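Side-chain contacts in ribosome-inactivating protein (Lychnis chalcedonica, PDB 2G5X), which belongs to the plant ribosome-inactivating proteins and folds as a single chain of mixed alpha and beta structure: residues 8-13 and 180-185; 50-55 and 143-148. One frame throughout, in Å; residues are numbered along the deposited sequence.

Followed from the N terminus, the chain runs through strand 3-5 and enters helix 10-25, whose first turn is half of contact 1. Residues 50-55, at the end of strand 45-51, come next; the remaining strands of the mixed sheet and helices 92-95 to 119-126 then pass before residues 143-148, which begin on helix 137-145, meet them. Contact 2 thereby closes a loop of 87 residues. After helix 154-173, the last residues of helix 175-184 and Gly185 complete contact 1. Contact 2 is thus nested inside the larger loop of contact 1, without crossing. The two lie about 18 Å apart, centre to centre. One contact joins helix to helix, the other the sheet to a helix.

Contact 1 of 2, residues 8-13 and 180-185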
loop_
_atom_site.group_PDB
_atom_site.type_symbol
_atom_site.label_atom_id
_atom_site.label_comp_id
_atom_site.label_asym_id
_atom_site.label_seq_id
_atom_site.Cartn_x
_atom_site.Cartn_y
_atom_site.Cartn_z
ATOM N N SER A 8 16.033 7.085 2.491
ATOM C CA SER A 8 16.375 7.495 1.130
ATOM C C SER A 8 17.197 6.534 0.268
ATOM O O SER A 8 17.787 6.950 -0.732
ATOM C CB SER A 8 17.077 8.855 1.180
ATOM O OG SER A 8 18.198 8.817 2.047
ATOM N N ASP A 9 17.222 5.258 0.636
ATOM C CA ASP A 9 17.965 4.250 -0.124
ATOM C C ASP A 9 17.014 3.632 -1.155
ATOM O O ASP A 9 16.206 2.776 -0.821
ATOM C CB ASP A 9 18.494 3.184 0.843
ATOM C CG ASP A 9 19.355 2.132 0.161
ATOM O OD1 ASP A 9 20.146 1.477 0.874
ATOM O OD2 ASP A 9 19.238 1.944 -1.070
ATOM N N SER A 10 17.116 4.069 -2.410
ATOM C CA SER A 10 16.224 3.575 -3.457
ATOM C C SER A 10 16.401 2.096 -3.785
ATOM O O SER A 10 15.462 1.442 -4.240
ATOM C CB SER A 10 16.385 4.406 -4.735
ATOM O OG SER A 10 17.609 4.120 -5.383
ATOM N N ALA A 11 17.598 1.565 -3.563
ATOM C CA ALA A 11 17.840 0.154 -3.843
ATOM C C ALA A 11 16.993 -0.701 -2.905
ATOM O O ALA A 11 16.364 -1.666 -3.341
ATOM C CB ALA A 11 19.324 -0.179 -3.674
ATOM N N LYS A 12 16.969 -0.338 -1.623
ATOM C CA LYS A 12 16.186 -1.076 -0.633
ATOM C C LYS A 12 14.690 -0.930 -0.906
ATOM O O LYS A 12 13.911 -1.851 -0.662
ATOM C CB LYS A 12 16.509 -0.583 0.783
ATOM C CG LYS A 12 17.900 -0.971 1.277
ATOM C CD LYS A 12 18.052 -2.484 1.341
ATOM C CE LYS A 12 19.414 -2.899 1.882
ATOM N NZ LYS A 12 19.629 -2.415 3.273
ATOM N N TYR A 13 14.295 0.232 -1.412
ATOM C CA TYR A 13 12.896 0.478 -1.736
ATOM C C TYR A 13 12.472 -0.452 -2.879
ATOM O O TYR A 13 11.426 -1.098 -2.803
ATOM C CB TYR A 13 12.705 1.940 -2.151
ATOM C CG TYR A 13 11.319 2.283 -2.663
ATOM C CD1 TYR A 13 10.201 2.224 -1.825
ATOM C CD2 TYR A 13 11.130 2.691 -3.983
ATOM C CE1 TYR A 13 8.927 2.569 -2.296
ATOM C CE2 TYR A 13 9.866 3.037 -4.462
ATOM C CZ TYR A 13 8.771 2.975 -3.615
ATOM O OH TYR A 13 7.530 3.325 -4.095
ATOM N N GLN A 180 8.911 6.901 -10.477
ATOM C CA GLN A 180 8.678 8.278 -10.057
ATOM C C GLN A 180 9.106 8.468 -8.598
ATOM O O GLN A 180 9.700 9.487 -8.246
ATOM C CB GLN A 180 7.203 8.652 -10.231
ATOM C CG GLN A 180 6.756 8.722 -11.688
ATOM C CD GLN A 180 7.466 9.819 -12.464
ATOM O OE1 GLN A 180 8.031 9.579 -13.534
ATOM N NE2 GLN A 180 7.438 11.032 -11.929
ATOM N N VAL A 181 8.816 7.486 -7.748
ATOM C CA VAL A 181 9.193 7.584 -6.340
ATOM C C VAL A 181 10.714 7.553 -6.181
ATOM O O VAL A 181 11.284 8.316 -5.398
ATOM C CB VAL A 181 8.561 6.441 -5.509
ATOM C CG1 VAL A 181 9.039 6.514 -4.059
ATOM C CG2 VAL A 181 7.048 6.546 -5.568
ATOM N N ILE A 182 11.369 6.673 -6.929
ATOM C CA ILE A 182 12.822 6.568 -6.860
ATOM C C ILE A 182 13.502 7.878 -7.259
ATOM O O ILE A 182 14.440 8.327 -6.595
ATOM C CB ILE A 182 13.351 5.459 -7.795
ATOM C CG1 ILE A 182 12.906 4.090 -7.287
ATOM C CG2 ILE A 182 14.869 5.536 -7.887
ATOM C CD1 ILE A 182 13.194 2.961 -8.257
ATOM N N ASN A 183 13.022 8.492 -8.335
ATOM C CA ASN A 183 13.622 9.725 -8.836
ATOM C C ASN A 183 13.202 11.026 -8.164
ATOM O O ASN A 183 13.983 11.980 -8.136
ATOM C CB ASN A 183 13.374 9.866 -10.346
ATOM C CG ASN A 183 14.116 8.828 -11.167
ATOM O OD1 ASN A 183 13.572 7.775 -11.511
ATOM N ND2 ASN A 183 15.368 9.120 -11.485
ATOM N N ARG A 184 11.992 11.067 -7.616
ATOM C CA ARG A 184 11.479 12.294 -7.012
ATOM C C ARG A 184 11.085 12.228 -5.540
ATOM O O ARG A 184 10.819 13.267 -4.929
ATOM C CB ARG A 184 10.261 12.770 -7.811
ATOM C CG ARG A 184 10.481 12.858 -9.316
ATOM C CD ARG A 184 9.155 12.915 -10.065
ATOM N NE ARG A 184 8.356 14.087 -9.717
ATOM C CZ ARG A 184 7.112 14.293 -10.142
ATOM N NH1 ARG A 184 6.526 13.401 -10.930
ATOM N NH2 ARG A 184 6.453 15.385 -9.782
ATOM N N GLY A 185 11.041 11.031 -4.963
ATOM C CA GLY A 185 10.606 10.930 -3.580
ATOM C C GLY A 185 11.540 10.348 -2.540
ATOM O O GLY A 185 11.098 10.031 -1.436
#
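The ring of Tyr13, in the first turn of helix 10-25, meets Val181 and Ile182 near the end of helix 175-184, a small example of an aromatic residue of one helix packing on aliphatic residues of another. Its phenol end makes the tight part of the contact. Val181 CG1 lies 3.6 Å from Tyr13 CZ and 3.5 Å from Tyr13 OH, and the two side chains cross at about a right angle. With CG anti to the backbone nitrogen (chi1 173°), the ring of Tyr13 extends toward the second helix. Ile182 meets the ring nearer its attachment to CB, placing CG1 at the edge, near the ring plane, 4.0 Å from Tyr13 CD2. Trp4 also meets the ring of Tyr13.

The other side is looser and partly exposed. Here Ile182 turns its second branch, CG2, to Ser10, at 3.7 Å from Ser10 CB. Just before Ser10, Asp9 caps the helix: Lys12 N donates to Asp9 OD2 over 3.3 Å from well above the carboxylate plane, while the bond from Ala11 N is weak.

The helices meet by van der Waals packing, without a hydrogen bond between the two segments, whereas the buried phenol oxygen is satisfied by a hydrogen bond with Met167 O of helix 154-173. That bond probably helps to hold the ring at its depth, with apolar packing about an anchored polar atom.

Contact 2 of 2, residues 50-55 and 143-148; sequences LVLPFN and AFTAVY
Where strand 45-51 ends and the chain turns away, its backbone passes helix 137-145 with the CA atoms of Leu52 and Phe144 8.2 Å apart, the closest such pair. This is sheet-to-helix packing within the mixed alpha and beta fold of the ribosome-inactivating proteins, and a worked example of an aliphatic side chain seated on an aromatic face.

Leu52 and Phe144 approach from opposite directions. The branch point of the leucine, CG, stands 3.6 Å from the centroid of the Phe144 ring and 11° off its normal, a CH-pi contact over the face. Both methyls lie over the same face: Leu52 CD1 is 3.4 Å from Phe144 CD2, at the rim, and Leu52 CD2 is above the Phe144 CG-CD1 bond. Phe144 CG lies anti to the backbone nitrogen (chi1 -174°), which carries the ring toward the strand, and chi2 of 123° turns its face to Leu52.

Leu50 meets the same ring quite differently. Its carbonyl oxygen lies in the ring plane, 3.5 Å from Phe144 CE1, and its CB adds a more distant apolar contact. Ile59 of strand 58-64 also touches this phenylalanine.

Polar groups appear at the exposed end. Thr145 OG1 is hydrogen-bonded to Gln141 O within its own helix, and a bridging water lies 2.8 Å from Thr145 OG1 and accepts from Asn55 ND2 at 3.1 Å.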
loop_
_atom_site.group_PDB
_atom_site.type_symbol
_atom_site.label_atom_id
_atom_site.label_comp_id
_atom_site.label_asym_id
_atom_site.label_seq_id
_atom_site.Cartn_x
_atom_site.Cartn_y
_atom_site.Cartn_z
ATOM N N LEU A 50 6.677 -1.365 7.943
ATOM C CA LEU A 50 7.280 -0.068 7.647
ATOM C C LEU A 50 8.011 0.273 8.949
ATOM O O LEU A 50 7.413 0.241 10.027
ATOM C CB LEU A 50 6.211 0.994 7.340
ATOM C CG LEU A 50 5.412 0.853 6.036
ATOM C CD1 LEU A 50 4.484 2.064 5.871
ATOM C CD2 LEU A 50 6.363 0.761 4.845
ATOM N N VAL A 51 9.301 0.578 8.857
ATOM C CA VAL A 51 10.099 0.883 10.046
ATOM C C VAL A 51 10.779 2.246 9.948
ATOM O O VAL A 51 11.316 2.593 8.899
ATOM C CB VAL A 51 11.209 -0.185 10.246
ATOM C CG1 VAL A 51 11.967 0.082 11.543
ATOM C CG2 VAL A 51 10.601 -1.580 10.253
ATOM N N LEU A 52 10.751 3.018 11.034
ATOM C CA LEU A 52 11.409 4.322 11.038
ATOM C C LEU A 52 12.865 4.120 11.433
ATOM O O LEU A 52 13.162 3.446 12.416
ATOM C CB LEU A 52 10.753 5.275 12.038
ATOM C CG LEU A 52 9.329 5.737 11.741
ATOM C CD1 LEU A 52 8.901 6.728 12.819
ATOM C CD2 LEU A 52 9.264 6.378 10.363
ATOM N N PRO A 53 13.793 4.709 10.671
ATOM C CA PRO A 53 15.213 4.558 10.989
ATOM C C PRO A 53 15.635 5.215 12.303
ATOM O O PRO A 53 16.581 4.761 12.948
ATOM C CB PRO A 53 15.902 5.185 9.777
ATOM C CG PRO A 53 14.932 6.257 9.362
ATOM C CD PRO A 53 13.599 5.555 9.478
ATOM N N PHE A 54 14.923 6.267 12.702
ATOM C CA PHE A 54 15.253 7.012 13.919
ATOM C C PHE A 54 15.114 6.266 15.241
ATOM O O PHE A 54 16.046 6.233 16.048
ATOM C CB PHE A 54 14.399 8.282 14.019
ATOM C CG PHE A 54 14.258 9.030 12.731
ATOM C CD1 PHE A 54 13.089 8.934 11.985
ATOM C CD2 PHE A 54 15.288 9.839 12.265
ATOM C CE1 PHE A 54 12.944 9.633 10.793
ATOM C CE2 PHE A 54 15.156 10.544 11.069
ATOM C CZ PHE A 54 13.979 10.439 10.333
ATOM N N ASN A 55 13.940 5.684 15.463
ATOM C CA ASN A 55 13.642 4.990 16.711
ATOM C C ASN A 55 13.277 3.520 16.538
ATOM O O ASN A 55 12.976 2.829 17.511
ATOM C CB ASN A 55 12.493 5.715 17.405
ATOM C CG ASN A 55 11.360 6.030 16.451
ATOM O OD1 ASN A 55 11.002 5.205 15.610
ATOM N ND2 ASN A 55 10.787 7.221 16.577
ATOM N N ALA A 143 4.011 11.395 8.660
ATOM C CA ALA A 143 2.674 10.828 8.827
ATOM C C ALA A 143 2.712 9.659 9.810
ATOM O O ALA A 143 1.807 9.482 10.625
ATOM C CB ALA A 143 2.127 10.373 7.475
ATOM N N PHE A 144 3.773 8.866 9.720
ATOM C CA PHE A 144 3.977 7.711 10.591
ATOM C C PHE A 144 4.026 8.172 12.054
ATOM O O PHE A 144 3.338 7.624 12.920
ATOM C CB PHE A 144 5.294 7.031 10.185
ATOM C CG PHE A 144 5.586 5.730 10.898
ATOM C CD1 PHE A 144 5.793 4.564 10.165
ATOM C CD2 PHE A 144 5.734 5.682 12.282
ATOM C CE1 PHE A 144 6.149 3.371 10.800
ATOM C CE2 PHE A 144 6.087 4.497 12.927
ATOM C CZ PHE A 144 6.298 3.341 12.187
ATOM N N THR A 145 4.827 9.199 12.314
ATOM C CA THR A 145 4.993 9.739 13.664
ATOM C C THR A 145 3.697 10.255 14.294
ATOM O O THR A 145 3.518 10.176 15.509
ATOM C CB THR A 145 6.041 10.870 13.661
ATOM O OG1 THR A 145 7.296 10.341 13.225
ATOM C CG2 THR A 145 6.208 11.461 15.056
ATOM N N ALA A 146 2.796 10.776 13.470
ATOM C CA ALA A 146 1.531 11.298 13.976
ATOM C C ALA A 146 0.536 10.187 14.297
ATOM O O ALA A 146 -0.519 10.438 14.877
ATOM C CB ALA A 146 0.922 12.261 12.958
ATOM N N VAL A 147 0.883 8.957 13.929
ATOM C CA VAL A 147 0.006 7.815 14.161
ATOM C C VAL A 147 0.495 6.800 15.195
ATOM O O VAL A 147 -0.219 6.480 16.146
ATOM C CB VAL A 147 -0.266 7.068 12.831
ATOM C CG1 VAL A 147 -0.997 5.756 13.096
ATOM C CG2 VAL A 147 -1.088 7.953 11.910
ATOM N N TYR A 148 1.708 6.293 15.012
ATOM C CA TYR A 148 2.244 5.280 15.915
ATOM C C TYR A 148 2.112 5.544 17.419
ATOM O O TYR A 148 2.610 6.542 17.946
ATOM C CB TYR A 148 3.711 4.995 15.567
ATOM C CG TYR A 148 4.350 3.953 16.460
ATOM C CD1 TYR A 148 4.942 4.315 17.670
ATOM C CD2 TYR A 148 4.335 2.602 16.110
ATOM C CE1 TYR A 148 5.504 3.358 18.512
ATOM C CE2 TYR A 148 4.892 1.634 16.946
ATOM C CZ TYR A 148 5.473 2.021 18.144
ATOM O OH TYR A 148 6.014 1.074 18.983
HETATM O O HOH W 1 8.584 8.970 15.231
#